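Local coordinates for protein purine nucleoside phosphorylase YlmD (Geobacillus stearothermophilus, PDB 6T1B) that catalyses the phosphorolysis of adenosine, inosine and S-methyl-5'-thioadenosine to the free base and the corresponding pentose 1-phosphate, and also deaminates adenosine, at residues D4-E9 with I176-G181; E9-L14 with A64-F69; T29-G34 with C246-F251; G38-L43 with R258-R263. One frame throughout, in Å; residues are numbered along the deposited sequence.

Contact 1 (D4-E9 with I176-G181)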
loop_
_atom_site.group_PDB
_atom_site.type_symbol
_atom_site.label_atom_id
_atom_site.label_comp_id
_atom_site.label_asym_id
_atom_site.label_seq_id
_atom_site.Cartn_x
_atom_site.Cartn_y
_atom_site.Cartn_z
ATOM N N ASP A 4 4.260 16.169 5.891
ATOM C CA ASP A 4 3.625 14.956 5.399
ATOM C C ASP A 4 3.661 13.870 6.467
ATOM O O ASP A 4 4.578 13.809 7.289
ATOM C CB ASP A 4 4.300 14.459 4.124
ATOM C CG ASP A 4 3.382 13.579 3.291
ATOM O OD1 ASP A 4 3.497 12.344 3.391
ATOM O OD2 ASP A 4 2.532 14.147 2.564
ATOM N N ILE A 5 2.636 13.016 6.460
ATOM C CA ILE A 5 2.602 11.931 7.422
ATOM C C ILE A 5 3.697 10.901 7.168
ATOM O O ILE A 5 4.023 10.126 8.075
ATOM C CB ILE A 5 1.221 11.266 7.501
ATOM C CG1 ILE A 5 0.756 10.835 6.124
ATOM C CG2 ILE A 5 0.199 12.217 8.075
ATOM C CD1 ILE A 5 -0.086 9.595 6.162
ATOM N N PHE A 6 4.259 10.845 5.947
ATOM C CA PHE A 6 5.376 9.963 5.629
ATOM C C PHE A 6 6.648 10.794 5.562
ATOM O O PHE A 6 6.790 11.667 4.695
ATOM C CB PHE A 6 5.124 9.213 4.326
ATOM C CG PHE A 6 4.176 8.080 4.487
ATOM C CD1 PHE A 6 2.811 8.299 4.501
ATOM C CD2 PHE A 6 4.651 6.788 4.678
ATOM C CE1 PHE A 6 1.932 7.254 4.702
ATOM C CE2 PHE A 6 3.780 5.744 4.861
ATOM C CZ PHE A 6 2.424 5.973 4.864
ATOM N N GLN A 7 7.552 10.548 6.507
ATOM C CA GLN A 7 8.710 11.397 6.741
ATOM C C GLN A 7 9.999 10.635 6.465
ATOM O O GLN A 7 10.136 9.459 6.835
ATOM C CB GLN A 7 8.732 11.881 8.186
ATOM C CG GLN A 7 7.450 12.531 8.643
ATOM C CD GLN A 7 7.465 12.862 10.125
ATOM O OE1 GLN A 7 6.518 12.558 10.850
ATOM N NE2 GLN A 7 8.545 13.491 10.580
ATOM N N GLN A 8 10.934 11.303 5.802
ATOM C CA GLN A 8 12.158 10.663 5.349
ATOM C C GLN A 8 13.002 10.220 6.536
ATOM O O GLN A 8 13.254 10.992 7.465
ATOM C CB GLN A 8 12.954 11.664 4.509
ATOM C CG GLN A 8 14.309 11.171 4.031
ATOM C CD GLN A 8 14.198 10.263 2.834
ATOM O OE1 GLN A 8 13.667 10.654 1.794
ATOM N NE2 GLN A 8 14.680 9.037 2.976
ATOM N N GLU A 9 13.469 8.975 6.475
ATOM C CA GLU A 9 14.399 8.442 7.457
ATOM C C GLU A 9 15.834 8.596 6.953
ATOM O O GLU A 9 16.095 9.136 5.870
ATOM C CB GLU A 9 14.041 6.986 7.748
ATOM C CG GLU A 9 12.772 6.844 8.553
ATOM C CD GLU A 9 12.964 7.155 10.018
ATOM O OE1 GLU A 9 14.068 6.901 10.539
ATOM O OE2 GLU A 9 12.009 7.659 10.648
ATOM N N ILE A 176 -3.196 6.598 4.235
ATOM C CA ILE A 176 -3.161 6.413 2.788
ATOM C C ILE A 176 -1.834 6.994 2.338
ATOM O O ILE A 176 -1.565 8.180 2.581
ATOM C CB ILE A 176 -4.363 7.093 2.130
ATOM C CG1 ILE A 176 -5.637 6.331 2.490
ATOM C CG2 ILE A 176 -4.192 7.184 0.626
ATOM C CD1 ILE A 176 -6.898 7.076 2.180
ATOM N N GLY A 177 -0.980 6.163 1.765
ATOM C CA GLY A 177 0.388 6.542 1.495
ATOM C C GLY A 177 0.602 7.157 0.131
ATOM O O GLY A 177 -0.351 7.389 -0.628
ATOM N N PRO A 178 1.861 7.446 -0.185
ATOM C CA PRO A 178 2.214 8.026 -1.490
ATOM C C PRO A 178 1.707 7.178 -2.646
ATOM O O PRO A 178 1.838 5.953 -2.641
ATOM C CB PRO A 178 3.742 8.065 -1.446
ATOM C CG PRO A 178 4.065 8.185 0.010
ATOM C CD PRO A 178 3.040 7.310 0.691
ATOM N N ALA A 179 1.181 7.855 -3.658
ATOM C CA ALA A 179 0.539 7.213 -4.796
ATOM C C ALA A 179 0.431 8.249 -5.891
ATOM O O ALA A 179 0.747 9.423 -5.693
ATOM C CB ALA A 179 -0.833 6.661 -4.412
ATOM N N ILE A 180 0.004 7.820 -7.070
ATOM C CA ILE A 180 -0.110 8.763 -8.167
ATOM C C ILE A 180 -1.277 9.704 -7.885
ATOM O O ILE A 180 -2.348 9.278 -7.449
ATOM C CB ILE A 180 -0.252 8.026 -9.505
ATOM C CG1 ILE A 180 -0.049 8.987 -10.663
ATOM C CG2 ILE A 180 -1.562 7.294 -9.575
ATOM C CD1 ILE A 180 0.012 8.299 -12.000
ATOM N N GLY A 181 -1.070 10.987 -8.141
ATOM C CA GLY A 181 -2.089 11.983 -7.910
ATOM C C GLY A 181 -2.863 12.312 -9.166
ATOM O O GLY A 181 -2.492 11.937 -10.277
#
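Pro178 packs on the Phe6 ring through its CD atom. Pro178 CD lies over one face of the ring, 4.0 Å from the centroid of Phe6 and 13° off the ring normal. This is a CH-pi contact. The two side chains cross obliquely. Gly177 has no side chain, and its backbone comes close: Gly177 CA is 3.6 Å from Phe6 CE1. The carbonyl of Ile176 completes the first shell, with Ile176 O 4.1 Å from Ile5 CD1. No hydrogen bond crosses the contact. It is held by packing of mostly buried groups.

The contact joins two sheets. Strand 6-8 is an outermost strand of one mixed sheet. Strand 173-176 lies inside the other, between strands 127-133 and 237-239. The chain leaves it at Gly177 and continues as a loop. Gly177 is fixed there by a backbone hydrogen bond to Pro128. The side chain of Ile176 leaves in the other direction and touches Lys220 and Arg224 of helix 219-229.

An Asx turn leads into the Phe6 strand. Phe6 N donates to Asp4 OD1 at 3.1 Å in a fairly straight bond (164°), meeting the carboxylate on its anti side. Asp4 OD1 is also hydrogen-bonded to Ser240 OG, and Asp4 OD2 accepts from Glu241 N. Further out, the rings of Tyr130 and Phe6 meet at a slant, and Leu14 and Cys16 of strand 13-16 touch Phe6. The side chain of Pro178 is about 7 Å from that of Cys243, a ligand of the probably structural zinc.

Contact 2 (E9-L14 with A64-F69)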
loop_
_atom_site.group_PDB
_atom_site.type_symbol
_atom_site.label_atom_id
_atom_site.label_comp_id
_atom_site.label_asym_id
_atom_site.label_seq_id
_atom_site.Cartn_x
_atom_site.Cartn_y
_atom_site.Cartn_z
ATOM N N GLU A 9 13.469 8.975 6.475
ATOM C CA GLU A 9 14.399 8.442 7.457
ATOM C C GLU A 9 15.834 8.596 6.953
ATOM O O GLU A 9 16.095 9.136 5.870
ATOM C CB GLU A 9 14.041 6.986 7.748
ATOM C CG GLU A 9 12.772 6.844 8.553
ATOM C CD GLU A 9 12.964 7.155 10.018
ATOM O OE1 GLU A 9 14.068 6.901 10.539
ATOM O OE2 GLU A 9 12.009 7.659 10.648
ATOM N N ALA A 10 16.786 8.106 7.748
ATOM C CA ALA A 10 18.193 8.301 7.410
ATOM C C ALA A 10 18.622 7.486 6.194
ATOM O O ALA A 10 19.655 7.801 5.591
ATOM C CB ALA A 10 19.084 7.986 8.619
ATOM N N ARG A 11 17.864 6.459 5.806
ATOM C CA ARG A 11 18.165 5.691 4.606
ATOM C C ARG A 11 16.970 5.757 3.663
ATOM O O ARG A 11 16.139 6.673 3.776
ATOM C CB ARG A 11 18.572 4.266 4.979
ATOM C CG ARG A 11 19.958 4.186 5.686
ATOM C CD ARG A 11 21.083 4.690 4.788
ATOM N NE ARG A 11 22.417 4.662 5.409
ATOM C CZ ARG A 11 22.986 5.681 6.048
ATOM N NH1 ARG A 11 22.355 6.844 6.191
ATOM N NH2 ARG A 11 24.204 5.534 6.556
ATOM N N GLY A 12 16.873 4.802 2.732
ATOM C CA GLY A 12 15.917 4.872 1.647
ATOM C C GLY A 12 14.512 4.434 2.029
ATOM O O GLY A 12 13.949 3.526 1.401
ATOM N N TRP A 13 13.934 5.085 3.054
ATOM C CA TRP A 13 12.543 4.834 3.412
ATOM C C TRP A 13 11.923 6.015 4.142
ATOM O O TRP A 13 12.605 6.877 4.720
ATOM C CB TRP A 13 12.343 3.542 4.216
ATOM C CG TRP A 13 12.965 3.480 5.564
ATOM C CD1 TRP A 13 14.296 3.396 5.854
ATOM C CD2 TRP A 13 12.276 3.428 6.818
ATOM N NE1 TRP A 13 14.483 3.304 7.203
ATOM C CE2 TRP A 13 13.259 3.328 7.826
ATOM C CE3 TRP A 13 10.928 3.470 7.188
ATOM C CZ2 TRP A 13 12.938 3.266 9.172
ATOM C CZ3 TRP A 13 10.619 3.407 8.533
ATOM C CH2 TRP A 13 11.614 3.306 9.502
ATOM N N LEU A 14 10.592 6.038 4.072
ATOM C CA LEU A 14 9.761 7.040 4.718
ATOM C C LEU A 14 8.937 6.357 5.803
ATOM O O LEU A 14 8.282 5.347 5.542
ATOM C CB LEU A 14 8.793 7.684 3.720
ATOM C CG LEU A 14 9.371 8.215 2.405
ATOM C CD1 LEU A 14 8.260 8.809 1.535
ATOM C CD2 LEU A 14 10.471 9.212 2.630
ATOM N N ALA A 64 15.469 -5.031 5.479
ATOM C CA ALA A 64 15.401 -5.807 6.709
ATOM C C ALA A 64 16.451 -5.350 7.717
ATOM O O ALA A 64 16.180 -5.290 8.917
ATOM C CB ALA A 64 15.532 -7.308 6.423
ATOM N N GLU A 65 17.650 -5.012 7.239
ATOM C CA GLU A 65 18.709 -4.487 8.100
ATOM C C GLU A 65 18.327 -3.117 8.644
ATOM O O GLU A 65 18.443 -2.869 9.850
ATOM C CB GLU A 65 20.003 -4.446 7.273
ATOM C CG GLU A 65 21.177 -3.657 7.840
ATOM C CD GLU A 65 22.234 -3.370 6.765
ATOM O OE1 GLU A 65 22.334 -4.160 5.800
ATOM O OE2 GLU A 65 22.952 -2.350 6.865
ATOM N N TRP A 66 17.831 -2.230 7.786
ATOM C CA TRP A 66 17.433 -0.907 8.255
ATOM C C TRP A 66 16.341 -0.990 9.318
ATOM O O TRP A 66 16.354 -0.226 10.296
ATOM C CB TRP A 66 16.918 -0.073 7.087
ATOM C CG TRP A 66 17.897 0.251 6.023
ATOM C CD1 TRP A 66 19.273 0.195 6.094
ATOM C CD2 TRP A 66 17.572 0.697 4.707
ATOM N NE1 TRP A 66 19.806 0.579 4.887
ATOM C CE2 TRP A 66 18.793 0.899 4.024
ATOM C CE3 TRP A 66 16.376 0.961 4.044
ATOM C CZ2 TRP A 66 18.833 1.333 2.695
ATOM C CZ3 TRP A 66 16.415 1.396 2.729
ATOM C CH2 TRP A 66 17.657 1.588 2.073
ATOM N N LEU A 67 15.400 -1.902 9.152
ATOM C CA LEU A 67 14.263 -2.018 10.053
ATOM C C LEU A 67 14.538 -2.937 11.239
ATOM O O LEU A 67 13.700 -3.016 12.142
ATOM C CB LEU A 67 13.066 -2.577 9.306
ATOM C CG LEU A 67 12.521 -1.789 8.111
ATOM C CD1 LEU A 67 11.314 -2.489 7.535
ATOM C CD2 LEU A 67 12.176 -0.359 8.529
ATOM N N ALA A 68 15.649 -3.658 11.242
ATOM C CA ALA A 68 15.872 -4.719 12.209
ATOM C C ALA A 68 14.665 -5.651 12.265
ATOM O O ALA A 68 14.146 -5.971 13.331
ATOM C CB ALA A 68 16.188 -4.135 13.589
ATOM N N PHE A 69 14.226 -6.092 11.087
ATOM C CA PHE A 69 13.019 -6.908 10.933
ATOM C C PHE A 69 13.351 -7.927 9.847
ATOM O O PHE A 69 13.191 -7.659 8.652
ATOM C CB PHE A 69 11.806 -6.050 10.578
ATOM C CG PHE A 69 10.515 -6.550 11.161
ATOM C CD1 PHE A 69 9.736 -5.733 11.974
ATOM C CD2 PHE A 69 10.086 -7.842 10.917
ATOM C CE1 PHE A 69 8.544 -6.201 12.519
ATOM C CE2 PHE A 69 8.897 -8.313 11.457
ATOM C CZ PHE A 69 8.122 -7.489 12.236
#
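Trp66 and Trp13 are brought together by different first torsions. Trp66 has CG anti to its carbonyl carbon (chi1 -64°). Trp13 has CG in the crowded position between its backbone N and carbonyl carbon (chi1 65°). The indole planes are tilted by only 15°, but the rings are offset and stack little. Their closest atoms are Trp13 CD1 and Trp66 CE3, 3.7 Å apart. Each indole finds its face partner in another residue. Arg11 CB sits over the Trp66 six-membered ring, 3.6 Å from its centroid, and Gly12 N follows over the same ring at 3.4 Å from Trp66 CH2. Leu67 CD2 lies over the Trp13 six-membered ring, 3.8 Å from its centroid. Glu9 CG covers the opposite face of Trp13.

The contact packs the turn before strand 13-16 against the C-terminal end of helix 53-67, which closes in a Schellman motif at Ala68. Gly12 centres an inverse gamma turn.

The guanidinium of Arg11 leads away from Trp66 and donates through Arg11 NH1 to Ala10 O at 2.9 Å. Trp66 thus meets the aliphatic base of the arginine. With no hydrogen bond across it, the contact depends on how well the indoles fit their apolar partners.

Contact 3 (T29-G34 with C246-F251)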
loop_
_atom_site.group_PDB
_atom_site.type_symbol
_atom_site.label_atom_id
_atom_site.label_comp_id
_atom_site.label_asym_id
_atom_site.label_seq_id
_atom_site.Cartn_x
_atom_site.Cartn_y
_atom_site.Cartn_z
ATOM N N THR A 29 9.360 2.381 1.228
ATOM C CA THR A 29 10.734 2.640 0.790
ATOM C C THR A 29 10.761 3.701 -0.309
ATOM O O THR A 29 9.755 3.963 -0.966
ATOM C CB THR A 29 11.402 1.353 0.274
ATOM O OG1 THR A 29 10.668 0.793 -0.808
ATOM C CG2 THR A 29 11.510 0.328 1.376
ATOM N N THR A 30 11.943 4.310 -0.501
ATOM C CA THR A 30 12.218 5.144 -1.665
ATOM C C THR A 30 13.106 4.340 -2.611
ATOM O O THR A 30 13.494 3.210 -2.325
ATOM C CB THR A 30 12.924 6.448 -1.300
ATOM O OG1 THR A 30 14.270 6.115 -0.963
ATOM C CG2 THR A 30 12.191 7.164 -0.197
ATOM N N LYS A 31 13.471 4.942 -3.726
ATOM C CA LYS A 31 14.133 4.175 -4.769
ATOM C C LYS A 31 15.620 4.027 -4.540
ATOM O O LYS A 31 16.286 3.356 -5.340
ATOM C CB LYS A 31 13.887 4.826 -6.140
ATOM C CG LYS A 31 14.494 6.144 -6.282
ATOM C CD LYS A 31 13.828 7.047 -7.331
ATOM C CE LYS A 31 13.630 6.375 -8.673
ATOM N NZ LYS A 31 13.463 7.431 -9.756
ATOM N N HIS A 32 16.194 4.665 -3.520
ATOM C CA HIS A 32 17.638 4.741 -3.377
ATOM C C HIS A 32 18.201 3.805 -2.311
ATOM O O HIS A 32 17.515 3.425 -1.364
ATOM C CB HIS A 32 18.016 6.173 -3.074
ATOM C CG HIS A 32 17.636 7.101 -4.175
ATOM N ND1 HIS A 32 18.208 7.026 -5.425
ATOM C CD2 HIS A 32 16.693 8.071 -4.235
ATOM C CE1 HIS A 32 17.651 7.940 -6.203
ATOM N NE2 HIS A 32 16.744 8.596 -5.499
ATOM N N GLY A 33 19.465 3.445 -2.493
ATOM C CA GLY A 33 20.194 2.641 -1.530
ATOM C C GLY A 33 20.311 1.173 -1.873
ATOM O O GLY A 33 20.786 0.397 -1.035
ATOM N N GLY A 34 19.937 0.771 -3.080
ATOM C CA GLY A 34 19.903 -0.621 -3.457
ATOM C C GLY A 34 20.966 -1.029 -4.457
ATOM O O GLY A 34 21.953 -0.326 -4.695
ATOM N N CYS A 246 5.114 12.604 -9.488
ATOM C CA CYS A 246 5.725 13.917 -9.391
ATOM C C CYS A 246 7.095 13.876 -8.738
ATOM O O CYS A 246 8.003 14.591 -9.148
ATOM C CB CYS A 246 4.829 14.831 -8.555
ATOM S SG CYS A 246 3.393 15.513 -9.457
ATOM N N GLU A 247 7.227 13.084 -7.670
ATOM C CA GLU A 247 8.445 13.059 -6.855
ATOM C C GLU A 247 9.398 12.016 -7.427
ATOM O O GLU A 247 9.676 10.978 -6.829
ATOM C CB GLU A 247 8.076 12.842 -5.389
ATOM C CG GLU A 247 7.221 14.006 -4.863
ATOM C CD GLU A 247 6.750 13.921 -3.405
ATOM O OE1 GLU A 247 7.410 13.299 -2.539
ATOM O OE2 GLU A 247 5.690 14.529 -3.114
ATOM N N GLU A 248 9.907 12.341 -8.627
ATOM C CA GLU A 248 10.745 11.417 -9.375
ATOM C C GLU A 248 12.057 11.106 -8.679
ATOM O O GLU A 248 12.683 10.084 -8.980
ATOM C CB GLU A 248 11.037 11.920 -10.780
ATOM C CG GLU A 248 11.997 11.003 -11.535
ATOM C CD GLU A 248 12.052 11.280 -13.025
ATOM O OE1 GLU A 248 11.812 12.442 -13.415
ATOM O OE2 GLU A 248 12.335 10.331 -13.802
ATOM N N ALA A 249 12.515 11.981 -7.783
ATOM C CA ALA A 249 13.765 11.700 -7.088
ATOM C C ALA A 249 13.573 10.769 -5.904
ATOM O O ALA A 249 14.573 10.341 -5.306
ATOM C CB ALA A 249 14.400 12.997 -6.580
ATOM N N LEU A 250 12.334 10.452 -5.551
ATOM C CA LEU A 250 12.092 9.521 -4.470
ATOM C C LEU A 250 11.514 8.207 -4.953
ATOM O O LEU A 250 11.773 7.180 -4.332
ATOM C CB LEU A 250 11.105 10.085 -3.441
ATOM C CG LEU A 250 11.611 11.102 -2.429
ATOM C CD1 LEU A 250 10.486 11.441 -1.456
ATOM C CD2 LEU A 250 12.827 10.569 -1.708
ATOM N N PHE A 251 10.705 8.207 -6.030
ATOM C CA PHE A 251 9.835 7.085 -6.318
ATOM C C PHE A 251 9.900 6.539 -7.733
ATOM O O PHE A 251 10.065 7.299 -8.697
ATOM C CB PHE A 251 8.371 7.441 -6.062
ATOM C CG PHE A 251 8.090 7.897 -4.658
ATOM C CD1 PHE A 251 7.562 9.152 -4.423
ATOM C CD2 PHE A 251 8.310 7.061 -3.585
ATOM C CE1 PHE A 251 7.259 9.576 -3.131
ATOM C CE2 PHE A 251 8.017 7.465 -2.298
ATOM C CZ PHE A 251 7.490 8.740 -2.083
#
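Lys31 and His32 grip three successive carbonyls, those of Glu248, Ala249 and Leu250. This is a loop-to-loop contact. Segment 29-34 leaves strand 25-29, and segment 246-251 starts at Cys246, a ligand of the four-cysteine zinc site with Cys183, Cys184 and Cys243.

The exposed side is formed by His32, Glu248 and Ala249. His32 NE2 donates to Ala249 O at 2.8 Å, with the oxygen in the ring plane. Lys31 CG lies over the centre of a His32 ring face. The lysine does not meet the Glu248 carboxylate (Lys31 NZ to Glu248 OE2 5.1 Å), which makes a long, weak ion pair with Arg256.

The close part holds Lys31, Thr30 and Leu250. Lys31 N donates to Leu250 O at 2.9 Å. The lysine chain bends at chi3 (-50°), and Lys31 NZ reaches Glu248 O at 2.9 Å, nearly along the C=O axis. Thr30 CB lies 3.3 Å from Leu250 O, and Thr30 CG2 meets Leu250 CD2 at 3.8 Å. Leu250 CB lies over the centre of one face of the Phe251 ring, and Leu14 of strand 13-16 touches both Thr30 and Phe251. At the inner end, Thr29 O is buried without a hydrogen-bond partner, near the plane of the Phe251 ring and 4.1 Å from Phe251 CE2.

Contact 4 (G38-L43 with R258-R263). With NOS (inosine), chain B.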
loop_
_atom_site.group_PDB
_atom_site.type_symbol
_atom_site.label_atom_id
_atom_site.label_comp_id
_atom_site.label_asym_id
_atom_site.label_seq_id
_atom_site.Cartn_x
_atom_site.Cartn_y
_atom_site.Cartn_z
ATOM N N GLY A 38 19.720 0.045 -14.136
ATOM C CA GLY A 38 18.906 0.400 -15.283
ATOM C C GLY A 38 17.567 0.963 -14.854
ATOM O O GLY A 38 17.466 1.826 -13.969
ATOM N N PRO A 39 16.481 0.484 -15.450
ATOM C CA PRO A 39 15.174 1.045 -15.095
ATOM C C PRO A 39 14.784 0.756 -13.651
ATOM O O PRO A 39 13.801 1.325 -13.153
ATOM C CB PRO A 39 14.201 0.368 -16.075
ATOM C CG PRO A 39 14.891 -0.913 -16.435
ATOM C CD PRO A 39 16.368 -0.656 -16.394
ATOM N N PHE A 40 15.468 -0.182 -13.000
ATOM C CA PHE A 40 15.151 -0.588 -11.649
ATOM C C PHE A 40 16.007 0.125 -10.622
ATOM O O PHE A 40 15.923 -0.210 -9.438
ATOM C CB PHE A 40 15.339 -2.100 -11.518
ATOM C CG PHE A 40 14.577 -2.887 -12.561
ATOM C CD1 PHE A 40 15.258 -3.638 -13.504
ATOM C CD2 PHE A 40 13.200 -2.864 -12.602
ATOM C CE1 PHE A 40 14.553 -4.341 -14.470
ATOM C CE2 PHE A 40 12.497 -3.557 -13.577
ATOM C CZ PHE A 40 13.186 -4.310 -14.500
ATOM N N ALA A 41 16.826 1.091 -11.050
ATOM C CA ALA A 41 17.809 1.712 -10.159
ATOM C C ALA A 41 17.093 2.442 -9.029
ATOM O O ALA A 41 16.258 3.309 -9.292
ATOM C CB ALA A 41 18.637 2.696 -10.971
ATOM N N SER A 42 17.417 2.121 -7.757
ATOM C CA SER A 42 18.295 1.018 -7.347
ATOM C C SER A 42 17.632 0.084 -6.310
ATOM O O SER A 42 17.913 -1.114 -6.293
ATOM C CB SER A 42 19.612 1.500 -6.749
ATOM O OG SER A 42 19.420 2.281 -5.585
ATOM N N LEU A 43 16.768 0.607 -5.430
ATOM C CA LEU A 43 16.141 -0.216 -4.385
ATOM C C LEU A 43 14.824 -0.816 -4.863
ATOM O O LEU A 43 13.758 -0.625 -4.284
ATOM C CB LEU A 43 15.958 0.574 -3.096
ATOM C CG LEU A 43 15.726 -0.256 -1.843
ATOM C CD1 LEU A 43 16.980 -0.943 -1.365
ATOM C CD2 LEU A 43 15.131 0.596 -0.740
ATOM N N ARG A 258 6.914 4.810 -17.807
ATOM C CA ARG A 258 6.472 4.167 -19.048
ATOM C C ARG A 258 6.482 2.651 -18.922
ATOM O O ARG A 258 6.782 1.933 -19.883
ATOM C CB ARG A 258 7.306 4.629 -20.237
ATOM C CG ARG A 258 7.260 6.143 -20.408
ATOM C CD ARG A 258 7.903 6.604 -21.693
ATOM N NE ARG A 258 7.105 6.214 -22.848
ATOM C CZ ARG A 258 6.070 6.909 -23.309
ATOM N NH1 ARG A 258 5.706 8.036 -22.712
ATOM N NH2 ARG A 258 5.397 6.476 -24.365
ATOM N N GLY A 259 6.111 2.166 -17.755
ATOM C CA GLY A 259 5.777 0.773 -17.544
ATOM C C GLY A 259 6.919 -0.157 -17.219
ATOM O O GLY A 259 6.656 -1.306 -16.860
ATOM N N THR A 260 8.162 0.295 -17.283
ATOM C CA THR A 260 9.294 -0.550 -16.914
ATOM C C THR A 260 10.046 0.173 -15.804
ATOM O O THR A 260 10.748 1.160 -16.061
ATOM C CB THR A 260 10.213 -0.859 -18.099
ATOM O OG1 THR A 260 9.525 -1.684 -19.055
ATOM C CG2 THR A 260 11.436 -1.637 -17.618
ATOM N N THR A 261 9.881 -0.308 -14.580
ATOM C CA THR A 261 10.407 0.380 -13.418
ATOM C C THR A 261 10.383 -0.572 -12.228
ATOM O O THR A 261 9.854 -1.690 -12.295
ATOM C CB THR A 261 9.621 1.672 -13.153
ATOM O OG1 THR A 261 10.368 2.489 -12.234
ATOM C CG2 THR A 261 8.221 1.396 -12.655
ATOM N N GLY A 262 10.971 -0.094 -11.127
ATOM C CA GLY A 262 11.007 -0.857 -9.904
ATOM C C GLY A 262 9.711 -0.724 -9.117
ATOM O O GLY A 262 8.713 -0.129 -9.540
ATOM N N ARG A 263 9.745 -1.316 -7.935
ATOM C CA ARG A 263 8.686 -1.188 -6.956
ATOM C C ARG A 263 9.241 -0.789 -5.595
ATOM O O ARG A 263 10.277 -1.305 -5.150
ATOM C CB ARG A 263 7.942 -2.512 -6.779
ATOM C CG ARG A 263 7.286 -3.046 -8.029
ATOM C CD ARG A 263 6.103 -2.188 -8.428
ATOM N NE ARG A 263 5.411 -2.712 -9.598
ATOM C CZ ARG A 263 5.634 -2.310 -10.844
ATOM N NH1 ARG A 263 6.532 -1.374 -11.109
ATOM N NH2 ARG A 263 4.956 -2.848 -11.854
HETATM N N9 NOS B . 4.782 -6.824 -9.000
HETATM C C4 NOS B . 4.740 -7.343 -7.760
HETATM N N3 NOS B . 3.651 -7.545 -6.775
HETATM C C2 NOS B . 3.943 -8.185 -5.523
HETATM N N1 NOS B . 5.269 -8.632 -5.203
HETATM C C6 NOS B . 6.345 -8.464 -6.103
HETATM O O6 NOS B . 7.433 -8.848 -5.771
HETATM C C5 NOS B . 6.005 -7.773 -7.440
HETATM N N7 NOS B . 6.779 -7.463 -8.432
HETATM C C8 NOS B . 6.057 -6.896 -9.396
HETATM C "C5'" NOS B . 1.868 -4.014 -7.546
HETATM O "O5'" NOS B . 1.744 -2.594 -7.549
HETATM C "C4'" NOS B . 2.091 -4.541 -8.941
HETATM O "O4'" NOS B . 3.478 -4.928 -9.064
HETATM C "C1'" NOS B . 3.575 -6.230 -9.604
HETATM C "C2'" NOS B . 2.246 -6.920 -9.314
HETATM O "O2'" NOS B . 1.969 -7.901 -10.305
HETATM C "C3'" NOS B . 1.253 -5.756 -9.342
HETATM O "O3'" NOS B . 0.769 -5.570 -10.683
HETATM O O HOH W 1 12.437 3.118 -14.962
HETATM O O HOH W 2 13.406 3.756 -13.155
#
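Pro39 and Thr260 make the apolar part of the contact. Their side chains run alongside each other in the same direction, with Pro39 CG 3.7 Å from Thr260 CG2. Pro39 CG also lies over one face of the Phe40 ring, offset toward the rim.

Carbonyl oxygens make the weakly polar contacts. Thr261 O meets the edge of the Phe40 ring in its plane, 3.5 Å from Phe40 CE2. In return, Thr261 CA points its hydrogen at Pro39 O: the CA-H...O contact is 3.5 Å long with 159° at the hydrogen. No direct hydrogen bond joins the two segments. A water site lies within hydrogen-bonding distance of Pro39 O and Thr260 O, but it is doubtful, being too close to a second site. Thr261 OG1 is hydrogen-bonded to Asp257 OD2.

The two loops run nearly in the same direction. Pro39 and Phe40 form a 3-10 turn, with Ala41 N hydrogen-bonded to Gly38 O, and a cis peptide precedes Ser42. Segment 258-263 leads into strand 264-269, and its end forms part of the nucleoside pocket. Arg263 N is hydrogen-bonded to Asn44 OD1, just beyond segment 38-43. Phe40 and Arg263 both touch Val49, another pocket residue.

Arg263 makes the hydrogen bonds to the ligand and to Gly262. Its NE donates to the ribose ring oxygen O4' of inosine at 3.0 Å, almost straight at 175° and in the guanidinium plane. Its NH1 donates to Gly262 O at 3.0 Å from above the carbonyl plane. These two bonds would fix the rotation of the guanidinium, and Thr261 CG2 also lies at its edge. Inosine is further hydrogen-bonded to Leu47 N and Cys122 O.

Contact 1 ties the N-terminal strand 6-8 to the loop after strand 173-176 and closes a loop of 166 residues. Contact 2 shares Glu9 with it and is nested inside that loop, joining the start of strand 13-16 to the end of helix 53-67. Contacts 3 and 4 begin within the loop of contact 2 and end far beyond it. They therefore cross both earlier contacts, and each other. Both link the region between strand 25-29 and helix 53-67 to the region before strand 264-269. Neighbours also touch directly: a probable hydrogen bond from Thr30 N to Gly12 O links contacts 2 and 3, and another from Leu43 N to Lys31 O links contacts 3 and 4.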